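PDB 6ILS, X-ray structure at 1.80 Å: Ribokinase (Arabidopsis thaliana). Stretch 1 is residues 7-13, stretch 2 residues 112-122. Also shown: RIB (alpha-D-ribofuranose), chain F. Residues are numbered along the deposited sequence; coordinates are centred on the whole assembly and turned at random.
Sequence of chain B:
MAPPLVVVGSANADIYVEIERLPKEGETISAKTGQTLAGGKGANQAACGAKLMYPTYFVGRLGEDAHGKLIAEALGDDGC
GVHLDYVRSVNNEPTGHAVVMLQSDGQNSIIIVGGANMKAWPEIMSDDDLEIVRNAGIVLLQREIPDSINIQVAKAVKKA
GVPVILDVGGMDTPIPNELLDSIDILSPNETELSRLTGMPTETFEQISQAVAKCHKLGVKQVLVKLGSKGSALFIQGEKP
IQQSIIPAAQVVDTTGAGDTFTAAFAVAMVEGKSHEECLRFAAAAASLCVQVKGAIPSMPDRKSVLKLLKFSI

Stretch 1 (7-13) VVGSANA
Stretch 2 (112-122) IVGGANMKAWP

A carboxamide side chain carries a donor and an acceptor, so it can serve the backbone N-H and C=O of a single residue, and ribokinase from Arabidopsis thaliana provides a compact example. Asn117, on a short helix spanning residues 116-119, points its CA-to-CB bond toward a segment more than a hundred residues earlier in the chain. Val7 and Val8 are in a strand, Ser10 and Ala11 are in loop, and strand conformation returns at Asn12 and Ala13. The register is set where Ser10 CA lies 5.5 Å from Asn117 CA.

With chi1 at -69° (m) and chi2 at -45°, Asn117 brings its amide to Ala11, whose backbone is extended (phi/psi -134/126). Ala11 N donates to Asn117 OD1 at 2.9 Å with a nearly straight angle of 169°, and Asn117 ND2 donates to Ala11 O at 2.8 Å and 159°. Both polar groups of one residue's backbone are thus satisfied by one side chain. The fit brings two acceptors, Ala11 O and Asn117 OD1, within 3.3 Å without a bond between them. A water oxygen lies 2.7 Å from Asn117 OD1 and 2.8 Å from Gly9 O, placed to donate to either, though it has more acceptors in reach than protons. Asn117 ND2 further approaches the Asn12 side chain, which has chi1 at -69° (m) and whose end comes nearer than its sideways CA-to-CB bond suggests.

The loop's geometry is specialized at Gly9: at phi/psi 174/-150 a CB would be jammed against the carbonyl O of Val8. Ser10 (-93/153) adopts the p rotamer at 58°, and its OG is hydrogen-bonded elsewhere in the structure.

On the helical side, Gly115 (51/-137) occupies the N-cap position, its positive phi favouring glycine. Gly115 O accepts from Met118 N at 3.1 Å and Lys119 N at 3.0 Å, while Ala116 O accepts from Ala120 N at 3.1 Å. Asn117 N makes a weak bond to Gly114 O at 3.0 Å. Ala120 is the first residue to leave helical angles.

Trp121 (chi1 -65°, m; chi2 93°) then points its CA-to-CB bond toward the loop. Trp121 NE1 donates to Asn117 O at 2.8 Å, a weak bond at 129° that ties the indole to the residue making the main contact. Apolar packing completes the arrangement: Trp121 CH2 lies 3.9 Å from CG1 of Val8 (chi1 -176°, t). Gly9 O lies at the edge of the Trp121 ring, 4.1 Å from Trp121 CZ2.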

# COMPACT_ATOMS: atom_id res chain seq x y z
N VAL B 7 -6.18 -2.18 24.53
CA VAL B 7 -4.96 -2.33 23.75
C VAL B 7 -4.51 -0.97 23.28
O VAL B 7 -5.24 -0.27 22.56
CB VAL B 7 -5.19 -3.25 22.51
CG1 VAL B 7 -3.88 -3.46 21.75
CG2 VAL B 7 -5.80 -4.61 22.94
N VAL B 8 -3.32 -0.57 23.70
CA VAL B 8 -2.73 0.65 23.22
C VAL B 8 -1.57 0.27 22.33
O VAL B 8 -0.63 -0.40 22.76
CB VAL B 8 -2.25 1.56 24.37
CG1 VAL B 8 -1.74 2.90 23.80
CG2 VAL B 8 -3.40 1.80 25.36
N GLY B 9 -1.63 0.65 21.06
CA GLY B 9 -0.54 0.26 20.21
C GLY B 9 -0.76 0.60 18.75
O GLY B 9 -1.46 1.56 18.42
N SER B 10 -0.17 -0.23 17.90
CA SER B 10 -0.03 0.06 16.47
C SER B 10 -1.14 -0.48 15.57
O SER B 10 -1.74 -1.51 15.86
CB SER B 10 1.27 -0.51 15.97
OG SER B 10 1.30 -1.92 16.23
N ALA B 11 -1.34 0.21 14.45
CA ALA B 11 -2.21 -0.26 13.38
C ALA B 11 -1.46 -0.05 12.07
O ALA B 11 -0.99 1.04 11.81
CB ALA B 11 -3.54 0.49 13.38
N ASN B 12 -1.33 -1.12 11.28
CA ASN B 12 -0.62 -1.11 10.00
C ASN B 12 -1.49 -1.63 8.88
O ASN B 12 -2.24 -2.58 9.07
CB ASN B 12 0.63 -2.00 10.03
CG ASN B 12 1.72 -1.47 10.92
OD1 ASN B 12 1.88 -0.26 11.09
ND2 ASN B 12 2.52 -2.39 11.48
N ALA B 13 -1.35 -1.05 7.69
CA ALA B 13 -1.79 -1.76 6.50
C ALA B 13 -0.62 -2.64 6.08
O ALA B 13 0.49 -2.15 5.91
CB ALA B 13 -2.19 -0.80 5.38
N ILE B 112 9.09 -1.41 7.33
CA ILE B 112 8.02 -0.88 8.16
C ILE B 112 8.04 0.64 8.20
O ILE B 112 9.07 1.26 8.46
CB ILE B 112 8.08 -1.47 9.60
CG1 ILE B 112 7.42 -2.85 9.60
CG2 ILE B 112 7.37 -0.55 10.60
CD1 ILE B 112 7.37 -3.53 10.93
N VAL B 113 6.89 1.24 7.89
CA VAL B 113 6.72 2.68 7.97
C VAL B 113 5.96 2.99 9.25
O VAL B 113 4.81 2.54 9.41
CB VAL B 113 5.95 3.26 6.75
CG1 VAL B 113 5.78 4.76 6.90
CG2 VAL B 113 6.68 2.92 5.45
N GLY B 114 6.59 3.73 10.15
CA GLY B 114 5.99 4.03 11.43
C GLY B 114 4.74 4.87 11.30
O GLY B 114 3.71 4.58 11.91
N GLY B 115 4.84 5.91 10.48
CA GLY B 115 3.73 6.81 10.26
C GLY B 115 3.09 7.32 11.53
O GLY B 115 3.79 7.67 12.50
N ALA B 116 1.76 7.34 11.54
CA ALA B 116 0.99 7.84 12.67
C ALA B 116 1.28 7.04 13.94
O ALA B 116 1.15 7.56 15.05
CB ALA B 116 -0.50 7.81 12.36
N ASN B 117 1.67 5.77 13.78
CA ASN B 117 1.95 4.92 14.95
C ASN B 117 3.09 5.48 15.80
O ASN B 117 3.08 5.35 17.03
CB ASN B 117 2.31 3.49 14.53
CG ASN B 117 1.13 2.73 13.95
OD1 ASN B 117 0.02 2.76 14.48
ND2 ASN B 117 1.38 2.01 12.86
N MET B 118 4.07 6.07 15.12
CA MET B 118 5.26 6.59 15.78
C MET B 118 5.22 8.11 15.97
O MET B 118 5.88 8.64 16.86
CB MET B 118 6.51 6.21 15.00
CG MET B 118 6.88 4.74 15.06
SD MET B 118 7.17 4.15 16.73
CE MET B 118 8.73 4.94 17.14
N LYS B 119 4.44 8.80 15.15
CA LYS B 119 4.59 10.25 15.06
C LYS B 119 3.36 11.09 15.41
O LYS B 119 3.47 12.31 15.50
CB LYS B 119 5.07 10.61 13.65
CG LYS B 119 6.51 10.17 13.40
CD LYS B 119 6.93 10.34 11.95
CE LYS B 119 8.41 10.03 11.77
NZ LYS B 119 8.81 10.13 10.34
N ALA B 120 2.22 10.46 15.65
CA ALA B 120 0.99 11.22 15.87
C ALA B 120 0.49 11.22 17.30
O ALA B 120 -0.66 11.55 17.55
CB ALA B 120 -0.10 10.70 14.95
N TRP B 121 1.34 10.81 18.23
CA TRP B 121 0.97 10.80 19.63
C TRP B 121 1.34 12.13 20.29
O TRP B 121 2.33 12.74 19.90
CB TRP B 121 1.67 9.65 20.37
CG TRP B 121 1.26 8.27 19.91
CD1 TRP B 121 1.87 7.50 18.96
CD2 TRP B 121 0.15 7.51 20.39
NE1 TRP B 121 1.19 6.30 18.82
CE2 TRP B 121 0.14 6.28 19.70
CE3 TRP B 121 -0.83 7.74 21.36
CZ2 TRP B 121 -0.80 5.29 19.95
CZ3 TRP B 121 -1.78 6.76 21.60
CH2 TRP B 121 -1.76 5.55 20.88
N PRO B 122 0.58 12.56 21.30
CA PRO B 122 1.00 13.78 21.98
C PRO B 122 2.27 13.54 22.79
O PRO B 122 2.56 12.40 23.15
CB PRO B 122 -0.18 14.09 22.90
CG PRO B 122 -0.72 12.73 23.24
CD PRO B 122 -0.53 11.88 22.00
O5 RIB F . 2.38 -9.49 14.36
C5 RIB F . 1.89 -9.15 13.09
C4 RIB F . 2.12 -7.81 12.82
O4 RIB F . 3.56 -7.42 12.99
C3 RIB F . 1.87 -7.63 11.26
O3 RIB F . 0.40 -7.38 11.06
C2 RIB F . 2.67 -6.74 10.87
O2 RIB F . 2.00 -5.48 10.48
C1 RIB F . 3.76 -6.47 12.10
O1 RIB F . 3.55 -5.23 12.67
O HOH W 1 -1.20 3.77 16.67